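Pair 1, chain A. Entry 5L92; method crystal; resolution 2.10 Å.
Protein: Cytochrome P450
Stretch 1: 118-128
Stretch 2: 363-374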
# COMPACT_ATOMS: atom_id res chain seq x y z
N ILE A 118 3.29 9.34 18.90
CA ILE A 118 4.40 9.06 18.00
C ILE A 118 4.58 10.22 17.05
O ILE A 118 5.71 10.68 16.81
CB ILE A 118 4.17 7.74 17.25
CG1 ILE A 118 4.06 6.59 18.26
CG2 ILE A 118 5.33 7.51 16.27
CD1 ILE A 118 3.44 5.38 17.71
N THR A 119 3.47 10.75 16.53
CA THR A 119 3.52 11.89 15.62
C THR A 119 4.25 13.05 16.28
O THR A 119 5.21 13.60 15.72
CB THR A 119 2.09 12.29 15.21
OG1 THR A 119 1.51 11.25 14.42
CG2 THR A 119 2.08 13.58 14.40
N ASN A 120 3.84 13.40 17.51
CA ASN A 120 4.46 14.53 18.21
C ASN A 120 5.91 14.24 18.55
O ASN A 120 6.76 15.13 18.48
CB ASN A 120 3.67 14.88 19.47
CG ASN A 120 2.31 15.52 19.16
OD1 ASN A 120 2.13 16.19 18.12
ND2 ASN A 120 1.35 15.30 20.04
N GLU A 121 6.22 13.00 18.93
CA GLU A 121 7.61 12.66 19.20
C GLU A 121 8.46 12.83 17.95
O GLU A 121 9.54 13.43 18.00
CB GLU A 121 7.72 11.22 19.74
CG GLU A 121 9.17 10.78 20.06
CD GLU A 121 9.32 9.30 20.48
OE1 GLU A 121 8.46 8.46 20.11
OE2 GLU A 121 10.31 8.98 21.17
N LEU A 122 7.99 12.31 16.80
CA LEU A 122 8.75 12.47 15.55
C LEU A 122 8.92 13.94 15.17
O LEU A 122 10.01 14.39 14.80
CB LEU A 122 8.05 11.71 14.43
CG LEU A 122 8.19 10.21 14.57
CD1 LEU A 122 7.26 9.57 13.59
CD2 LEU A 122 9.64 9.74 14.36
N LEU A 123 7.84 14.72 15.26
CA LEU A 123 7.96 16.14 14.97
C LEU A 123 8.97 16.81 15.91
O LEU A 123 9.81 17.61 15.47
CB LEU A 123 6.58 16.80 15.06
CG LEU A 123 5.67 16.51 13.87
CD1 LEU A 123 4.21 16.81 14.17
CD2 LEU A 123 6.14 17.30 12.69
N GLN A 124 8.95 16.44 17.19
CA GLN A 124 9.88 17.04 18.15
C GLN A 124 11.32 16.75 17.78
O GLN A 124 12.20 17.61 17.93
CB GLN A 124 9.58 16.52 19.56
CG GLN A 124 10.32 17.28 20.68
CD GLN A 124 10.11 18.80 20.63
OE1 GLN A 124 9.00 19.31 20.85
NE2 GLN A 124 11.19 19.54 20.36
N GLU A 125 11.59 15.55 17.28
CA GLU A 125 12.95 15.17 16.93
C GLU A 125 13.53 16.03 15.81
O GLU A 125 14.75 16.19 15.73
CB GLU A 125 12.97 13.69 16.57
CG GLU A 125 12.74 12.83 17.83
CD GLU A 125 12.78 11.35 17.54
OE1 GLU A 125 13.03 10.98 16.38
OE2 GLU A 125 12.55 10.55 18.49
N VAL A 126 12.70 16.62 14.95
CA VAL A 126 13.22 17.46 13.88
C VAL A 126 12.80 18.92 14.04
O VAL A 126 12.95 19.71 13.11
CB VAL A 126 12.84 16.90 12.49
CG1 VAL A 126 13.56 15.56 12.24
CG2 VAL A 126 11.34 16.72 12.36
N GLU A 127 12.29 19.29 15.23
CA GLU A 127 11.95 20.68 15.53
C GLU A 127 13.09 21.63 15.19
O GLU A 127 12.86 22.77 14.79
CB GLU A 127 11.54 20.79 17.02
CG GLU A 127 11.06 22.16 17.52
CD GLU A 127 9.69 22.56 16.98
OE1 GLU A 127 8.92 21.65 16.59
OE2 GLU A 127 9.38 23.78 16.95
N HIS A 128 14.34 21.17 15.33
CA HIS A 128 15.50 22.02 15.07
C HIS A 128 15.82 22.23 13.58
O HIS A 128 16.56 23.17 13.25
CB HIS A 128 16.74 21.46 15.78
CG HIS A 128 17.27 20.18 15.20
ND1 HIS A 128 16.68 18.95 15.44
CD2 HIS A 128 18.34 19.93 14.41
CE1 HIS A 128 17.36 18.01 14.82
NE2 HIS A 128 18.38 18.57 14.19
N LYS A 363 -4.66 10.74 8.73
CA LYS A 363 -5.35 11.88 9.32
C LYS A 363 -4.56 12.53 10.46
O LYS A 363 -4.26 13.72 10.44
CB LYS A 363 -6.73 11.44 9.83
CG LYS A 363 -7.63 12.59 10.28
CD LYS A 363 -8.89 12.05 10.94
CE LYS A 363 -8.55 11.30 12.20
NZ LYS A 363 -9.59 11.43 13.26
N ILE A 364 -4.21 11.74 11.47
CA ILE A 364 -3.54 12.29 12.64
C ILE A 364 -2.22 12.93 12.24
O ILE A 364 -1.89 14.04 12.67
CB ILE A 364 -3.35 11.18 13.70
CG1 ILE A 364 -4.71 10.77 14.25
CG2 ILE A 364 -2.36 11.61 14.75
CD1 ILE A 364 -4.72 9.61 15.23
N MET A 365 -1.43 12.25 11.40
CA MET A 365 -0.15 12.83 11.02
C MET A 365 -0.35 14.09 10.16
O MET A 365 0.35 15.09 10.33
CB MET A 365 0.69 11.80 10.30
CG MET A 365 1.96 12.30 9.65
SD MET A 365 3.17 13.03 10.75
CE MET A 365 4.07 11.55 11.26
N LEU A 366 -1.25 14.04 9.21
CA LEU A 366 -1.37 15.16 8.30
C LEU A 366 -1.95 16.39 8.99
O LEU A 366 -1.49 17.51 8.75
CB LEU A 366 -2.19 14.78 7.09
CG LEU A 366 -1.47 13.83 6.12
CD1 LEU A 366 -2.45 13.21 5.17
CD2 LEU A 366 -0.35 14.53 5.38
N ALA A 367 -2.94 16.20 9.88
CA ALA A 367 -3.57 17.32 10.57
C ALA A 367 -2.55 18.06 11.41
O ALA A 367 -2.55 19.30 11.48
CB ALA A 367 -4.72 16.83 11.45
N GLU A 368 -1.63 17.32 12.02
CA GLU A 368 -0.63 17.94 12.86
C GLU A 368 0.41 18.65 12.01
O GLU A 368 0.82 19.77 12.32
CB GLU A 368 -0.01 16.87 13.76
CG GLU A 368 0.95 17.38 14.76
CD GLU A 368 0.30 18.24 15.82
OE1 GLU A 368 -0.91 18.05 16.09
OE2 GLU A 368 0.99 19.12 16.37
N LEU A 369 0.84 18.02 10.92
CA LEU A 369 1.75 18.71 10.01
C LEU A 369 1.16 20.04 9.54
O LEU A 369 1.85 21.07 9.51
CB LEU A 369 2.03 17.83 8.80
CG LEU A 369 3.31 17.04 8.81
CD1 LEU A 369 3.35 16.30 7.50
CD2 LEU A 369 4.49 17.98 8.98
N ILE A 370 -0.09 20.01 9.10
CA ILE A 370 -0.70 21.20 8.53
C ILE A 370 -0.89 22.25 9.61
O ILE A 370 -0.73 23.45 9.37
CB ILE A 370 -2.02 20.82 7.83
CG1 ILE A 370 -1.73 19.94 6.62
CG2 ILE A 370 -2.77 22.06 7.43
CD1 ILE A 370 -2.95 19.20 6.14
N ASP A 371 -1.22 21.82 10.84
CA ASP A 371 -1.47 22.78 11.91
C ASP A 371 -0.19 23.49 12.33
O ASP A 371 -0.22 24.68 12.66
CB ASP A 371 -2.11 22.07 13.11
CG ASP A 371 -2.56 23.04 14.19
OD1 ASP A 371 -3.66 23.63 14.06
OD2 ASP A 371 -1.80 23.23 15.15
N ARG A 372 0.92 22.79 12.30
CA ARG A 372 2.20 23.34 12.67
C ARG A 372 2.92 24.13 11.63
O ARG A 372 3.58 25.05 11.96
CB ARG A 372 3.16 22.23 13.09
CG ARG A 372 2.67 21.39 14.23
CD ARG A 372 3.77 21.06 15.18
NE ARG A 372 3.37 20.08 16.16
CZ ARG A 372 4.23 19.44 16.93
NH1 ARG A 372 5.50 19.69 16.83
NH2 ARG A 372 3.80 18.58 17.80
N TYR A 373 2.83 23.74 10.38
CA TYR A 373 3.55 24.40 9.31
C TYR A 373 2.67 24.84 8.13
O TYR A 373 2.80 24.38 7.04
CB TYR A 373 4.69 23.48 8.85
CG TYR A 373 5.47 22.86 9.97
CD1 TYR A 373 6.13 23.64 10.88
CD2 TYR A 373 5.53 21.50 10.14
CE1 TYR A 373 6.82 23.09 11.90
CE2 TYR A 373 6.24 20.94 11.17
CZ TYR A 373 6.86 21.75 12.05
OH TYR A 373 7.55 21.26 13.07
N PRO A 374 1.76 25.83 8.45
CA PRO A 374 0.88 26.25 7.36
C PRO A 374 1.53 26.94 6.16
O PRO A 374 0.92 27.02 5.15
CB PRO A 374 -0.10 27.20 8.01
CG PRO A 374 0.59 27.74 9.16
CD PRO A 374 1.37 26.63 9.69
O HOH W 1 9.56 19.51 13.45

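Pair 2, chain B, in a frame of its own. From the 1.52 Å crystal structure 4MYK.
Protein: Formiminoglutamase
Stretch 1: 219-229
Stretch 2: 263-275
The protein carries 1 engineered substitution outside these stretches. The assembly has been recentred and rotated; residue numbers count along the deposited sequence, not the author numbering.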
# COMPACT_ATOMS: atom_id res chain seq x y z
N ALA B 219 -14.40 -16.44 -0.46
CA ALA B 219 -14.79 -16.37 0.94
C ALA B 219 -16.14 -15.69 1.07
O ALA B 219 -16.98 -16.13 1.86
CB ALA B 219 -13.73 -15.60 1.73
N LEU B 220 -16.36 -14.62 0.31
CA LEU B 220 -17.63 -13.90 0.31
C LEU B 220 -18.78 -14.71 -0.32
O LEU B 220 -19.93 -14.56 0.07
CB LEU B 220 -17.50 -12.55 -0.39
CG LEU B 220 -18.77 -11.70 -0.40
CD1 LEU B 220 -19.20 -11.38 1.00
CD2 LEU B 220 -18.52 -10.43 -1.15
N GLU B 221 -18.47 -15.56 -1.29
CA GLU B 221 -19.47 -16.49 -1.81
C GLU B 221 -19.95 -17.39 -0.68
O GLU B 221 -21.15 -17.57 -0.47
CB GLU B 221 -18.88 -17.33 -2.94
CG GLU B 221 -18.81 -16.57 -4.25
CD GLU B 221 -18.01 -17.30 -5.31
OE1 GLU B 221 -17.31 -18.27 -4.98
OE2 GLU B 221 -18.08 -16.87 -6.48
N ASP B 222 -18.99 -17.94 0.05
CA ASP B 222 -19.29 -18.76 1.20
C ASP B 222 -20.22 -18.00 2.14
O ASP B 222 -21.20 -18.56 2.65
CB ASP B 222 -17.99 -19.16 1.93
CG ASP B 222 -17.17 -20.22 1.17
OD1 ASP B 222 -17.57 -20.62 0.06
OD2 ASP B 222 -16.12 -20.64 1.68
N ALA B 223 -19.91 -16.72 2.37
CA ALA B 223 -20.67 -15.88 3.28
C ALA B 223 -22.13 -15.71 2.85
O ALA B 223 -23.04 -15.76 3.68
CB ALA B 223 -19.98 -14.51 3.47
N PHE B 224 -22.36 -15.51 1.55
CA PHE B 224 -23.74 -15.40 1.04
C PHE B 224 -24.50 -16.74 1.09
O PHE B 224 -25.73 -16.77 1.12
CB PHE B 224 -23.76 -14.85 -0.39
CG PHE B 224 -23.31 -13.43 -0.49
CD1 PHE B 224 -23.54 -12.55 0.56
CD2 PHE B 224 -22.67 -12.97 -1.64
CE1 PHE B 224 -23.13 -11.24 0.46
CE2 PHE B 224 -22.26 -11.64 -1.73
CZ PHE B 224 -22.50 -10.78 -0.69
N GLY B 225 -23.75 -17.83 1.09
CA GLY B 225 -24.32 -19.15 1.28
C GLY B 225 -24.93 -19.24 2.67
O GLY B 225 -25.99 -19.82 2.84
N LEU B 226 -24.23 -18.66 3.64
CA LEU B 226 -24.69 -18.61 5.03
C LEU B 226 -25.81 -17.59 5.25
O LEU B 226 -26.81 -17.89 5.90
CB LEU B 226 -23.50 -18.32 5.96
CG LEU B 226 -22.43 -19.41 6.09
CD1 LEU B 226 -21.16 -18.87 6.72
CD2 LEU B 226 -22.98 -20.58 6.88
N THR B 227 -25.65 -16.38 4.73
CA THR B 227 -26.67 -15.37 4.89
C THR B 227 -27.93 -15.71 4.08
O THR B 227 -29.05 -15.56 4.55
CB THR B 227 -26.15 -13.98 4.50
OG1 THR B 227 -25.75 -14.00 3.13
CG2 THR B 227 -24.95 -13.61 5.36
N GLY B 228 -27.75 -16.16 2.85
CA GLY B 228 -28.87 -16.60 2.04
C GLY B 228 -29.80 -15.51 1.54
O GLY B 228 -29.36 -14.49 1.01
N LYS B 229 -31.10 -15.73 1.68
CA LYS B 229 -32.08 -14.83 1.09
C LYS B 229 -32.07 -13.46 1.75
O LYS B 229 -31.78 -13.35 2.94
CB LYS B 229 -33.48 -15.42 1.20
CG LYS B 229 -33.63 -16.80 0.62
CD LYS B 229 -34.89 -16.91 -0.20
CE LYS B 229 -36.05 -16.17 0.46
NZ LYS B 229 -37.31 -16.22 -0.35
N ASP B 263 -13.79 -6.21 -6.15
CA ASP B 263 -14.19 -7.56 -6.53
C ASP B 263 -15.35 -8.08 -5.68
O ASP B 263 -16.22 -8.79 -6.19
CB ASP B 263 -13.01 -8.52 -6.43
CG ASP B 263 -11.98 -8.30 -7.53
OD1 ASP B 263 -12.12 -7.34 -8.31
OD2 ASP B 263 -11.02 -9.09 -7.61
N MET B 264 -15.35 -7.74 -4.39
CA MET B 264 -16.42 -8.16 -3.49
C MET B 264 -17.72 -7.42 -3.75
O MET B 264 -18.80 -7.99 -3.65
CB MET B 264 -16.01 -7.95 -2.03
CG MET B 264 -14.90 -8.85 -1.53
SD MET B 264 -14.31 -8.26 0.07
CE MET B 264 -15.79 -8.42 1.06
N CYS B 265 -17.60 -6.13 -4.05
CA CYS B 265 -18.77 -5.33 -4.39
C CYS B 265 -19.42 -5.79 -5.71
O CYS B 265 -20.64 -5.82 -5.82
CB CYS B 265 -18.41 -3.84 -4.44
SG CYS B 265 -18.17 -3.16 -2.79
N PHE B 266 -18.59 -6.16 -6.68
CA PHE B 266 -19.10 -6.73 -7.93
C PHE B 266 -19.88 -8.03 -7.67
O PHE B 266 -20.97 -8.22 -8.22
CB PHE B 266 -17.97 -6.99 -8.91
CG PHE B 266 -18.44 -7.33 -10.31
CD1 PHE B 266 -18.78 -8.63 -10.64
CD2 PHE B 266 -18.55 -6.35 -11.28
CE1 PHE B 266 -19.22 -8.95 -11.93
CE2 PHE B 266 -18.98 -6.66 -12.56
CZ PHE B 266 -19.32 -7.96 -12.88
N LEU B 267 -19.34 -8.92 -6.84
CA LEU B 267 -20.03 -10.16 -6.51
C LEU B 267 -21.39 -9.85 -5.90
O LEU B 267 -22.40 -10.36 -6.35
CB LEU B 267 -19.18 -11.03 -5.57
CG LEU B 267 -19.76 -12.35 -5.02
CD1 LEU B 267 -20.05 -13.34 -6.14
CD2 LEU B 267 -18.81 -12.97 -4.00
N ALA B 268 -21.39 -9.01 -4.87
CA ALA B 268 -22.61 -8.59 -4.19
C ALA B 268 -23.65 -8.09 -5.18
O ALA B 268 -24.84 -8.41 -5.09
CB ALA B 268 -22.29 -7.52 -3.14
N GLY B 269 -23.19 -7.28 -6.14
CA GLY B 269 -24.07 -6.69 -7.13
C GLY B 269 -24.74 -7.71 -8.03
O GLY B 269 -25.93 -7.60 -8.33
N LYS B 270 -23.98 -8.71 -8.47
CA LYS B 270 -24.51 -9.75 -9.34
C LYS B 270 -25.29 -10.82 -8.57
O LYS B 270 -25.98 -11.66 -9.17
CB LYS B 270 -23.37 -10.40 -10.13
CG LYS B 270 -22.47 -11.28 -9.30
CD LYS B 270 -21.24 -11.67 -10.07
CE LYS B 270 -21.62 -12.45 -11.32
NZ LYS B 270 -21.80 -13.90 -11.04
N THR B 271 -25.20 -10.78 -7.24
CA THR B 271 -25.86 -11.75 -6.35
C THR B 271 -27.26 -11.29 -6.01
O THR B 271 -27.43 -10.37 -5.21
CB THR B 271 -25.05 -11.97 -5.05
OG1 THR B 271 -23.85 -12.70 -5.35
CG2 THR B 271 -25.86 -12.74 -4.02
N PRO B 272 -28.27 -11.93 -6.61
CA PRO B 272 -29.67 -11.48 -6.58
C PRO B 272 -30.33 -11.55 -5.20
O PRO B 272 -31.36 -10.91 -4.99
CB PRO B 272 -30.36 -12.44 -7.55
CG PRO B 272 -29.51 -13.65 -7.57
CD PRO B 272 -28.10 -13.15 -7.41
N THR B 273 -29.76 -12.32 -4.28
CA THR B 273 -30.28 -12.35 -2.92
C THR B 273 -29.84 -11.12 -2.10
O THR B 273 -30.37 -10.88 -1.01
CB THR B 273 -29.87 -13.63 -2.16
OG1 THR B 273 -28.44 -13.75 -2.16
CG2 THR B 273 -30.50 -14.85 -2.83
N VAL B 274 -28.88 -10.36 -2.61
CA VAL B 274 -28.43 -9.17 -1.90
C VAL B 274 -29.39 -8.00 -2.13
O VAL B 274 -29.47 -7.46 -3.24
CB VAL B 274 -26.99 -8.78 -2.28
CG1 VAL B 274 -26.61 -7.44 -1.66
CG2 VAL B 274 -26.03 -9.87 -1.83
N MET B 275 -30.12 -7.62 -1.09
CA MET B 275 -31.28 -6.74 -1.27
C MET B 275 -31.04 -5.29 -0.85
O MET B 275 -31.84 -4.40 -1.17
CB MET B 275 -32.51 -7.34 -0.59
CG MET B 275 -32.85 -8.75 -1.06
SD MET B 275 -33.21 -8.85 -2.83
CE MET B 275 -34.75 -7.94 -2.88

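Pair 1 and pair 2 place two helices side by side, running in broadly the same direction, with axes that cross at -41° in pair 1 and -35° in pair 2 and approach to 10.1 and 10.5 Å. The N, CA and C atoms of 14 central residues superpose with an RMSD of 0.5 Å, and the surface buried is also alike, 477 and 461 Å². At this spacing the backbones leave room for a layer of side chains, and the first rule to read is which positions fill it.

On the first helix the same two positions, four residues apart and so about one turn, point toward the partner in both pairs: Thr A119 matches Leu B220, and Leu A123 matches Phe B224. On the second helix the matching central position is Glu A368 in pair 1 and Leu B267 in pair 2, again pointing toward the other stretch.

The small Thr A119 goes with a close approach of the backbones, its CA lying 6.0 Å from the CA of Met A365; in pair 2 the CA atoms of Leu B220 and Met B264 are 7.0 Å apart. Thr A119 CG2 rests 3.8 Å from Met A365 SD, whose side chain starts sideways but ends nearer the first helix. Leu B220 instead reaches across itself, its CD2 3.6 Å from Met B264 CB, while its CG meets Leu B267 CD2 at 3.8 Å.

The central position shows a change of chemistry. Leu B267 is simply apolar, with CD2 3.6 Å from Glu B221 CG and CG near the edge of the Phe B224 ring. Glu A368 packs through its methylenes, CG lying 3.4 Å from Leu A123 CD1, and its charge is answered within its own helix: Arg A372 NE donates to Glu A368 OE2 at 2.6 Å in a salt bridge. Arg A372 in turn lays one face of its guanidinium against Leu A123, NH1 being 3.6 Å from CB, while Asn A120 OD1 sits at the guanidinium edge, 2.9 Å from NH2. A long salt bridge, 3.9 Å from Glu A127 OE1 to Arg A372 NH1, adds a charged link across the stretches.

Thr B271 takes the place of Arg A372. Its OG1 donates to Leu B267 O at 2.9 Å, one turn back in the same stretch, and also lies 3.9 Å from Phe B224 CD2. Val B274 CG2 lies over one face of that ring, 4.0 Å from its centroid, a CH-pi contact made by the residue that ends the type I turn from Thr B271 to Val B274.

The ends close differently. In pair 1 a water bridges the two stretches: it donates to Leu A123 O at 2.8 Å and hydrogen-bonds Tyr A373 OH at 2.7 Å. In pair 2, Gly B228, with positive phi, offers its O to a weak hydrogen bond from Thr B273 OG1 at 3.4 Å.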